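Local coordinates for citrate lyase (PDB 3QLL), which probably acts as a magnesium-dependent lyase related to the beta subunit of citrate lyase, at residues A[83-86]-A[87-91]; A[119-122]-A[123-127]; A[233-236]-A[237-241]. One frame throughout, in Å; residues are numbered along the deposited sequence.

Contact 1: residues A[83-86]-A[87-91]; sequences KEQA and RQKAI
Helix 83-91, one of the helices wrapped around the eight-stranded parallel barrel, carries a salt bridge between E84 and R87, three residues apart. OE1 of E84 lies 3.0 Å from NH1 of R87 and approaches the guanidinium at its edge, near its plane. The two flat groups are not coplanar, however: carboxylate and guanidinium are turned 72° apart. Although the E84 side chain sets out away from 87-91, the bend at chi2 (74°) returns its end to R87. R87 bends at chi3 (-66°), so that its guanidinium folds back over the preceding turn; the carbonyl O of K83 then sits over the centre of one face, 3.6 Å from CZ. That same oxygen accepts the backbone N of R87 at 2.9 Å.

As in a TIM-barrel fold, this helix packs beside the next one, 114-125, and R87 links the two: NE bridges to D119, at an implausibly short modelled length, and NH2 to E118. With E84 at NH1, the three guanidinium nitrogens each meet a carboxylate, which probably stabilises the positive charge. NH2 also passes 3.8 Å from CB of K83, whose amino group turns instead to N109 and to the carbonyls of L74, E75 and V78. Along the outer side, NE2 of Q85 approaches CE of K89 to 3.7 Å, the two chains crossing at a slant.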
ATOM      1  N   LYS A  83      13.291  22.146  28.157  1.00 79.64           N
ATOM      2  CA  LYS A  83      13.362  22.605  26.764  1.00 87.27           C
ATOM      3  C   LYS A  83      14.264  23.844  26.639  1.00 86.83           C
ATOM      4  O   LYS A  83      15.055  23.949  25.714  1.00 81.80           O
ATOM      5  CB  LYS A  83      11.961  22.893  26.168  1.00 78.10           C
ATOM      6  CG  LYS A  83      10.992  21.729  26.081  1.00 71.33           C
ATOM      7  CD  LYS A  83      11.410  20.693  25.071  1.00 71.55           C
ATOM      8  CE  LYS A  83      10.415  19.556  25.065  1.00 70.00           C
ATOM      9  NZ  LYS A  83      10.760  18.495  24.094  1.00 74.61           N
ATOM     10  N   GLU A  84      14.129  24.781  27.575  1.00 85.51           N
ATOM     11  CA  GLU A  84      14.978  25.966  27.533  1.00 85.06           C
ATOM     12  C   GLU A  84      16.428  25.598  27.837  1.00 83.72           C
ATOM     13  O   GLU A  84      17.356  26.022  27.140  1.00 77.45           O
ATOM     14  CB  GLU A  84      14.490  27.039  28.501  1.00 82.89           C
ATOM     15  CG  GLU A  84      15.247  28.346  28.364  1.00 92.05           C
ATOM     16  CD  GLU A  84      14.887  29.136  27.113  1.00117.01           C
ATOM     17  OE1 GLU A  84      13.678  29.344  26.853  1.00129.36           O
ATOM     18  OE2 GLU A  84      15.806  29.536  26.369  1.00122.43           O
ATOM     19  N   GLN A  85      16.611  24.834  28.909  1.00 88.38           N
ATOM     20  CA  GLN A  85      17.910  24.288  29.253  1.00102.02           C
ATOM     21  C   GLN A  85      18.543  23.600  28.011  1.00 90.55           C
ATOM     22  O   GLN A  85      19.549  24.072  27.485  1.00 87.06           O
ATOM     23  CB  GLN A  85      17.764  23.281  30.393  1.00113.29           C
ATOM     24  CG  GLN A  85      19.075  22.761  30.946  1.00129.03           C
ATOM     25  CD  GLN A  85      19.718  23.784  31.884  1.00141.69           C
ATOM     26  OE1 GLN A  85      19.200  24.067  32.968  1.00144.11           O
ATOM     27  NE2 GLN A  85      20.841  24.355  31.459  1.00145.68           N
ATOM     28  N   ALA A  86      17.874  22.562  27.487  1.00 88.68           N
ATOM     29  CA  ALA A  86      18.376  21.720  26.366  1.00 84.30           C
ATOM     30  C   ALA A  86      18.671  22.551  25.121  1.00 80.51           C
ATOM     31  O   ALA A  86      19.629  22.305  24.383  1.00 80.87           O
ATOM     32  CB  ALA A  86      17.361  20.641  26.036  1.00 72.90           C
ATOM     33  N   ARG A  87      17.805  23.515  24.885  1.00 70.03           N
ATOM     34  CA  ARG A  87      17.928  24.454  23.786  1.00 79.01           C
ATOM     35  C   ARG A  87      19.296  25.130  23.728  1.00 97.12           C
ATOM     36  O   ARG A  87      20.030  24.979  22.750  1.00 99.24           O
ATOM     37  CB  ARG A  87      16.831  25.510  23.887  1.00 72.95           C
ATOM     38  CG  ARG A  87      16.689  26.458  22.729  1.00 69.55           C
ATOM     39  CD  ARG A  87      15.404  27.287  22.917  1.00 72.84           C
ATOM     40  NE  ARG A  87      14.234  26.424  22.825  1.00 72.06           N
ATOM     41  CZ  ARG A  87      13.238  26.384  23.701  1.00 81.41           C
ATOM     42  NH1 ARG A  87      13.229  27.184  24.758  1.00 91.10           N
ATOM     43  NH2 ARG A  87      12.228  25.547  23.501  1.00 92.09           N
ATOM     44  N   GLN A  88      19.638  25.884  24.778  1.00102.08           N
ATOM     45  CA  GLN A  88      20.856  26.701  24.742  1.00111.65           C
ATOM     46  C   GLN A  88      22.237  25.994  24.767  1.00 65.49           C
ATOM     47  O   GLN A  88      23.195  26.470  24.180  1.00 77.94           O
ATOM     48  CB  GLN A  88      20.786  27.712  25.865  1.00118.04           C
ATOM     49  CG  GLN A  88      19.692  28.719  25.624  1.00128.85           C
ATOM     50  CD  GLN A  88      19.232  29.413  26.897  1.00139.72           C
ATOM     51  OE1 GLN A  88      19.100  28.794  27.958  1.00139.87           O
ATOM     52  NE2 GLN A  88      18.913  30.699  26.766  1.00142.79           N
ATOM     53  N   LYS A  89      22.331  24.856  25.412  1.00 63.27           N
ATOM     54  CA  LYS A  89      23.492  23.995  25.204  1.00 96.92           C
ATOM     55  C   LYS A  89      23.783  23.662  23.746  1.00 89.74           C
ATOM     56  O   LYS A  89      24.927  23.745  23.270  1.00 88.53           O
ATOM     57  CB  LYS A  89      23.325  22.727  25.974  1.00 99.37           C
ATOM     58  CG  LYS A  89      23.367  23.011  27.431  1.00111.96           C
ATOM     59  CD  LYS A  89      23.178  21.767  28.223  1.00128.55           C
ATOM     60  CE  LYS A  89      23.254  22.112  29.685  1.00139.06           C
ATOM     61  NZ  LYS A  89      23.056  20.944  30.605  1.00145.52           N
ATOM     62  N   ALA A  90      22.740  23.190  23.075  1.00 84.66           N
ATOM     63  CA  ALA A  90      22.890  22.794  21.698  1.00 80.27           C
ATOM     64  C   ALA A  90      23.337  23.991  20.869  1.00 73.95           C
ATOM     65  O   ALA A  90      24.203  23.868  19.999  1.00 70.56           O
ATOM     66  CB  ALA A  90      21.606  22.151  21.147  1.00 81.72           C
ATOM     67  N   ILE A  91      22.770  25.161  21.139  1.00 74.28           N
ATOM     68  CA  ILE A  91      23.200  26.360  20.437  1.00 85.89           C
ATOM     69  C   ILE A  91      24.715  26.641  20.617  1.00 95.50           C
ATOM     70  O   ILE A  91      25.378  27.073  19.670  1.00102.40           O
ATOM     71  CB  ILE A  91      22.379  27.583  20.902  1.00 97.74           C
ATOM     72  CG1 ILE A  91      20.874  27.284  20.833  1.00103.00           C
ATOM     73  CG2 ILE A  91      22.716  28.819  20.069  1.00 89.61           C
ATOM     74  CD1 ILE A  91      20.288  27.408  19.477  1.00 97.35           C
TER

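Contact 2: residues A[119-122]-A[123-127]; sequences DIHA and LLECG
The carbonyl O of A122 is gripped by two backbone donors of the last turn of helix 114-125. N of C126 approaches at 3.1 Å, with an N-H...O angle of 171°, while N of E125 adds a weak, more bent bond. E125 N is itself shared, since it also donates to O of H121 at 3.1 Å. This bifurcation comes just where the helix ends: C126 is the first residue to leave helical backbone angles, and G127 follows with a positive phi.

One turn back, L123 and L124 donate to O of D119 and O of I120 in regular helical bonds. The side chains of these leucines lean against the same carbonyls, CG of L124 coming within 3.2 Å of O of I120 and CG of L123 within 3.3 Å of O of D119. I120 and L124 run side by side and point the same way. Their apolar contact is made by CG2 of I120, the branch anti to the backbone N, against CD1 of L124 at 3.7 Å; I120 also packs on L147 and L150 of helix 141-150. On the exposed side H121 and E125 are likewise aligned, with CE1 of the imidazole 3.7 Å from OE1 and the ring and carboxylate planes 81° apart.

Towards helix 83-91, A122, L123 and C126 meet I91, and the buried D119, partner of R87, accepts a hydrogen bond from N109 through OD2. A helix packed between its two neighbours is characteristic of the outer layer of a TIM barrel; here it is the helix of the beta-alpha-beta unit formed by strand 104-107, helix 114-125 and strand 132-135.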
ATOM      1  N   ASP A 119      12.834  27.257  19.679  1.00 72.60           N
ATOM      2  CA  ASP A 119      14.020  26.605  19.146  1.00 68.70           C
ATOM      3  C   ASP A 119      14.464  27.314  17.855  1.00 67.68           C
ATOM      4  O   ASP A 119      15.649  27.554  17.630  1.00 67.75           O
ATOM      5  CB  ASP A 119      13.770  25.122  18.878  1.00 64.16           C
ATOM      6  CG  ASP A 119      13.518  24.331  20.161  1.00 75.82           C
ATOM      7  OD1 ASP A 119      14.027  24.737  21.233  1.00 81.30           O
ATOM      8  OD2 ASP A 119      12.870  23.259  20.097  1.00 69.41           O
ATOM      9  N   ILE A 120      13.502  27.603  16.988  1.00 63.19           N
ATOM     10  CA  ILE A 120      13.789  28.267  15.727  1.00 62.99           C
ATOM     11  C   ILE A 120      14.259  29.698  15.972  1.00 64.32           C
ATOM     12  O   ILE A 120      15.197  30.175  15.332  1.00 73.42           O
ATOM     13  CB  ILE A 120      12.555  28.218  14.766  1.00 63.55           C
ATOM     14  CG1 ILE A 120      12.335  26.759  14.344  1.00 58.50           C
ATOM     15  CG2 ILE A 120      12.759  29.125  13.549  1.00 56.86           C
ATOM     16  CD1 ILE A 120      11.057  26.493  13.603  1.00 51.28           C
ATOM     17  N   HIS A 121      13.606  30.380  16.900  1.00 68.88           N
ATOM     18  CA  HIS A 121      14.014  31.733  17.277  1.00 74.64           C
ATOM     19  C   HIS A 121      15.456  31.756  17.752  1.00 73.20           C
ATOM     20  O   HIS A 121      16.274  32.557  17.305  1.00 77.11           O
ATOM     21  CB  HIS A 121      13.104  32.269  18.368  1.00 79.00           C
ATOM     22  CG  HIS A 121      13.307  33.725  18.637  1.00 95.67           C
ATOM     23  ND1 HIS A 121      14.014  34.546  17.781  1.00103.01           N
ATOM     24  CD2 HIS A 121      12.875  34.519  19.643  1.00 98.86           C
ATOM     25  CE1 HIS A 121      14.008  35.780  18.252  1.00101.96           C
ATOM     26  NE2 HIS A 121      13.323  35.790  19.381  1.00 99.92           N
ATOM     27  N   ALA A 122      15.751  30.881  18.698  1.00 74.01           N
ATOM     28  CA  ALA A 122      17.110  30.777  19.210  1.00 72.48           C
ATOM     29  C   ALA A 122      18.114  30.487  18.082  1.00 76.94           C
ATOM     30  O   ALA A 122      19.144  31.159  17.991  1.00 79.73           O
ATOM     31  CB  ALA A 122      17.186  29.716  20.297  1.00 69.92           C
ATOM     32  N   LEU A 123      17.772  29.558  17.186  1.00 72.16           N
ATOM     33  CA  LEU A 123      18.631  29.230  16.050  1.00 73.05           C
ATOM     34  C   LEU A 123      18.924  30.442  15.161  1.00 81.59           C
ATOM     35  O   LEU A 123      20.081  30.719  14.833  1.00 87.50           O
ATOM     36  CB  LEU A 123      18.014  28.097  15.197  1.00 70.00           C
ATOM     37  CG  LEU A 123      18.184  26.677  15.747  1.00 71.47           C
ATOM     38  CD1 LEU A 123      17.560  25.633  14.838  1.00 69.52           C
ATOM     39  CD2 LEU A 123      19.658  26.360  16.041  1.00 56.67           C
ATOM     40  N   LEU A 124      17.884  31.204  14.839  1.00 81.56           N
ATOM     41  CA  LEU A 124      18.023  32.317  13.919  1.00 84.18           C
ATOM     42  C   LEU A 124      18.805  33.489  14.524  1.00 89.98           C
ATOM     43  O   LEU A 124      19.404  34.283  13.792  1.00 85.24           O
ATOM     44  CB  LEU A 124      16.646  32.778  13.452  1.00 76.32           C
ATOM     45  CG  LEU A 124      15.886  31.711  12.666  1.00 77.23           C
ATOM     46  CD1 LEU A 124      14.449  32.175  12.465  1.00 75.54           C
ATOM     47  CD2 LEU A 124      16.570  31.426  11.339  1.00 68.13           C
ATOM     48  N   GLU A 125      18.821  33.563  15.854  1.00 94.02           N
ATOM     49  CA  GLU A 125      19.514  34.631  16.571  1.00102.06           C
ATOM     50  C   GLU A 125      21.017  34.377  16.715  1.00102.39           C
ATOM     51  O   GLU A 125      21.828  35.190  16.267  1.00104.97           O
ATOM     52  CB  GLU A 125      18.905  34.823  17.965  1.00102.01           C
ATOM     53  CG  GLU A 125      19.519  35.985  18.741  1.00111.53           C
ATOM     54  CD  GLU A 125      18.533  37.111  18.979  1.00117.80           C
ATOM     55  OE1 GLU A 125      17.434  37.072  18.381  1.00121.79           O
ATOM     56  OE2 GLU A 125      18.860  38.049  19.739  1.00118.01           O
ATOM     57  N   CYS A 126      21.377  33.295  17.406  1.00 95.55           N
ATOM     58  CA  CYS A 126      22.783  33.048  17.740  1.00103.39           C
ATOM     59  C   CYS A 126      23.583  32.526  16.549  1.00102.26           C
ATOM     60  O   CYS A 126      24.700  32.033  16.718  1.00101.30           O
ATOM     61  CB  CYS A 126      22.897  32.115  18.953  1.00102.29           C
ATOM     62  SG  CYS A 126      24.487  32.147  19.841  1.00150.87           S
ATOM     63  N   GLY A 127      22.998  32.594  15.351  1.00105.55           N
ATOM     64  CA  GLY A 127      23.792  32.481  14.142  1.00112.51           C
ATOM     65  C   GLY A 127      24.099  31.075  13.653  1.00105.14           C
ATOM     66  O   GLY A 127      24.302  30.867  12.454  1.00106.30           O
TER

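Contact 3: residues A[233-236]-A[237-241]; sequences HDVS and GLQSE
The backbone makes an inverse gamma turn centred on D234 and then enters helix 235-248, with D234 as N-cap and its carbonyl O already accepting N of L238 at 3.1 Å. The D234 side chain supplies the cap: OD1 takes N of G237 at 2.8 Å, with an N-H...O angle of 160°. With CG anti to the backbone N (chi1 180°), the carboxylate is swung over the first turn, and the donor meets OD1 from above the carboxylate plane, 61° out of it. The other oxygen, OD2, rests 3.3 Å from CA of G237, where the glycine has no side chain in its way.

Beyond the cap, V235 and Q239 lie side by side and point the same way. CG2 of V235 approaches NE2 of Q239 to 3.9 Å, and CG of Q239 leans on O of V235 at 3.4 Å; that oxygen also accepts N of Q239.

L238, the buried member of this turn, packs on F229, Q260 and T263, and Q239 reaches T263 and L267. Helix 235-248 connects strands 224-226 and 252-255 in a beta-alpha-beta unit, and its first turns lie against helix 261-267, which comes after the second strand.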
ATOM      1  N   HIS A 233      18.267  -4.484  24.394  1.00 73.93           N
ATOM      2  CA  HIS A 233      18.753  -5.780  24.834  1.00 79.71           C
ATOM      3  C   HIS A 233      18.533  -6.861  23.792  1.00 80.58           C
ATOM      4  O   HIS A 233      19.253  -7.850  23.782  1.00 88.67           O
ATOM      5  CB  HIS A 233      18.103  -6.177  26.146  1.00 88.94           C
ATOM      6  CG  HIS A 233      18.425  -5.240  27.256  1.00 99.21           C
ATOM      7  ND1 HIS A 233      19.685  -4.714  27.431  1.00100.93           N
ATOM      8  CD2 HIS A 233      17.660  -4.731  28.248  1.00102.34           C
ATOM      9  CE1 HIS A 233      19.682  -3.914  28.481  1.00 99.41           C
ATOM     10  NE2 HIS A 233      18.467  -3.909  28.996  1.00103.21           N
ATOM     11  N   ASP A 234      17.543  -6.667  22.924  1.00 70.86           N
ATOM     12  CA  ASP A 234      17.246  -7.618  21.861  1.00 66.42           C
ATOM     13  C   ASP A 234      18.070  -7.326  20.608  1.00 57.68           C
ATOM     14  O   ASP A 234      17.522  -6.892  19.569  1.00 54.83           O
ATOM     15  CB  ASP A 234      15.734  -7.594  21.549  1.00 62.54           C
ATOM     16  CG  ASP A 234      15.340  -8.560  20.434  1.00 62.02           C
ATOM     17  OD1 ASP A 234      16.108  -9.500  20.149  1.00 75.88           O
ATOM     18  OD2 ASP A 234      14.239  -8.419  19.873  1.00 68.65           O
ATOM     19  N   VAL A 235      19.352  -7.680  20.664  1.00 54.23           N
ATOM     20  CA  VAL A 235      20.258  -7.538  19.516  1.00 61.04           C
ATOM     21  C   VAL A 235      19.792  -8.343  18.268  1.00 61.11           C
ATOM     22  O   VAL A 235      19.918  -7.877  17.138  1.00 56.05           O
ATOM     23  CB  VAL A 235      21.722  -7.937  19.920  1.00 69.05           C
ATOM     24  CG1 VAL A 235      21.770  -9.368  20.456  1.00 76.23           C
ATOM     25  CG2 VAL A 235      22.729  -7.733  18.793  1.00 49.09           C
ATOM     26  N   SER A 236      19.227  -9.527  18.474  1.00 56.45           N
ATOM     27  CA  SER A 236      18.620 -10.279  17.379  1.00 58.30           C
ATOM     28  C   SER A 236      17.523  -9.449  16.662  1.00 59.46           C
ATOM     29  O   SER A 236      17.499  -9.381  15.441  1.00 53.91           O
ATOM     30  CB  SER A 236      18.062 -11.601  17.882  1.00 53.69           C
ATOM     31  OG  SER A 236      17.448 -12.264  16.796  1.00 82.79           O
ATOM     32  N   GLY A 237      16.592  -8.863  17.418  1.00 59.59           N
ATOM     33  CA  GLY A 237      15.542  -8.051  16.819  1.00 51.93           C
ATOM     34  C   GLY A 237      16.067  -6.860  16.040  1.00 54.15           C
ATOM     35  O   GLY A 237      15.581  -6.553  14.955  1.00 51.66           O
ATOM     36  N   LEU A 238      17.147  -6.273  16.523  1.00 56.10           N
ATOM     37  CA  LEU A 238      17.769  -5.151  15.862  1.00 49.10           C
ATOM     38  C   LEU A 238      18.352  -5.553  14.518  1.00 60.51           C
ATOM     39  O   LEU A 238      18.189  -4.839  13.521  1.00 57.41           O
ATOM     40  CB  LEU A 238      18.883  -4.577  16.739  1.00 44.41           C
ATOM     41  CG  LEU A 238      19.777  -3.503  16.115  1.00 48.94           C
ATOM     42  CD1 LEU A 238      18.932  -2.270  15.719  1.00 45.03           C
ATOM     43  CD2 LEU A 238      20.948  -3.141  16.991  1.00 42.96           C
ATOM     44  N   GLN A 239      19.053  -6.688  14.504  1.00 57.81           N
ATOM     45  CA  GLN A 239      19.654  -7.249  13.291  1.00 62.07           C
ATOM     46  C   GLN A 239      18.631  -7.589  12.206  1.00 62.60           C
ATOM     47  O   GLN A 239      18.823  -7.286  11.029  1.00 64.86           O
ATOM     48  CB  GLN A 239      20.481  -8.506  13.627  1.00 63.93           C
ATOM     49  CG  GLN A 239      21.783  -8.227  14.368  1.00 63.30           C
ATOM     50  CD  GLN A 239      22.516  -9.471  14.859  1.00 69.44           C
ATOM     51  OE1 GLN A 239      21.958 -10.592  14.872  1.00 71.66           O
ATOM     52  NE2 GLN A 239      23.733  -9.276  15.367  1.00 58.68           N
ATOM     53  N   SER A 240      17.579  -8.266  12.630  1.00 55.70           N
ATOM     54  CA  SER A 240      16.489  -8.668  11.780  1.00 50.44           C
ATOM     55  C   SER A 240      15.793  -7.443  11.139  1.00 52.46           C
ATOM     56  O   SER A 240      15.562  -7.431   9.916  1.00 46.80           O
ATOM     57  CB  SER A 240      15.493  -9.511  12.560  1.00 59.68           C
ATOM     58  OG  SER A 240      14.400  -9.878  11.744  1.00 80.70           O
ATOM     59  N   GLU A 241      15.443  -6.442  11.966  1.00 48.30           N
ATOM     60  CA  GLU A 241      14.756  -5.230  11.491  1.00 50.02           C
ATOM     61  C   GLU A 241      15.641  -4.461  10.508  1.00 55.93           C
ATOM     62  O   GLU A 241      15.151  -3.964   9.441  1.00 47.08           O
ATOM     63  CB  GLU A 241      14.303  -4.323  12.659  1.00 48.66           C
ATOM     64  CG  GLU A 241      13.480  -3.118  12.206  1.00 51.87           C
ATOM     65  CD  GLU A 241      12.802  -2.334  13.354  1.00 56.31           C
ATOM     66  OE1 GLU A 241      13.278  -1.233  13.713  1.00 58.75           O
ATOM     67  OE2 GLU A 241      11.767  -2.834  13.882  1.00 53.44           O
TER

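Overall arrangement
Contacts 1, 2 and 3 follow one another along the chain, each on one helix or at its end, outside the closed eight-stranded parallel barrel. Contacts 1 and 2 lie on adjacent helices, 83-91 and 114-125, with centres 11 Å apart, and touch through the R87-D119 salt bridge and the packing of I91 on A122, L123 and C126. Contact 3, at the start of helix 235-248, is remote: its centre is 33 Å from that of contact 1 and 38 Å from that of contact 2. The side chains of K83 and D119 each lie about 8 Å from that of R107, a predicted substrate-binding residue, whereas contact 3 lies away from the predicted sites.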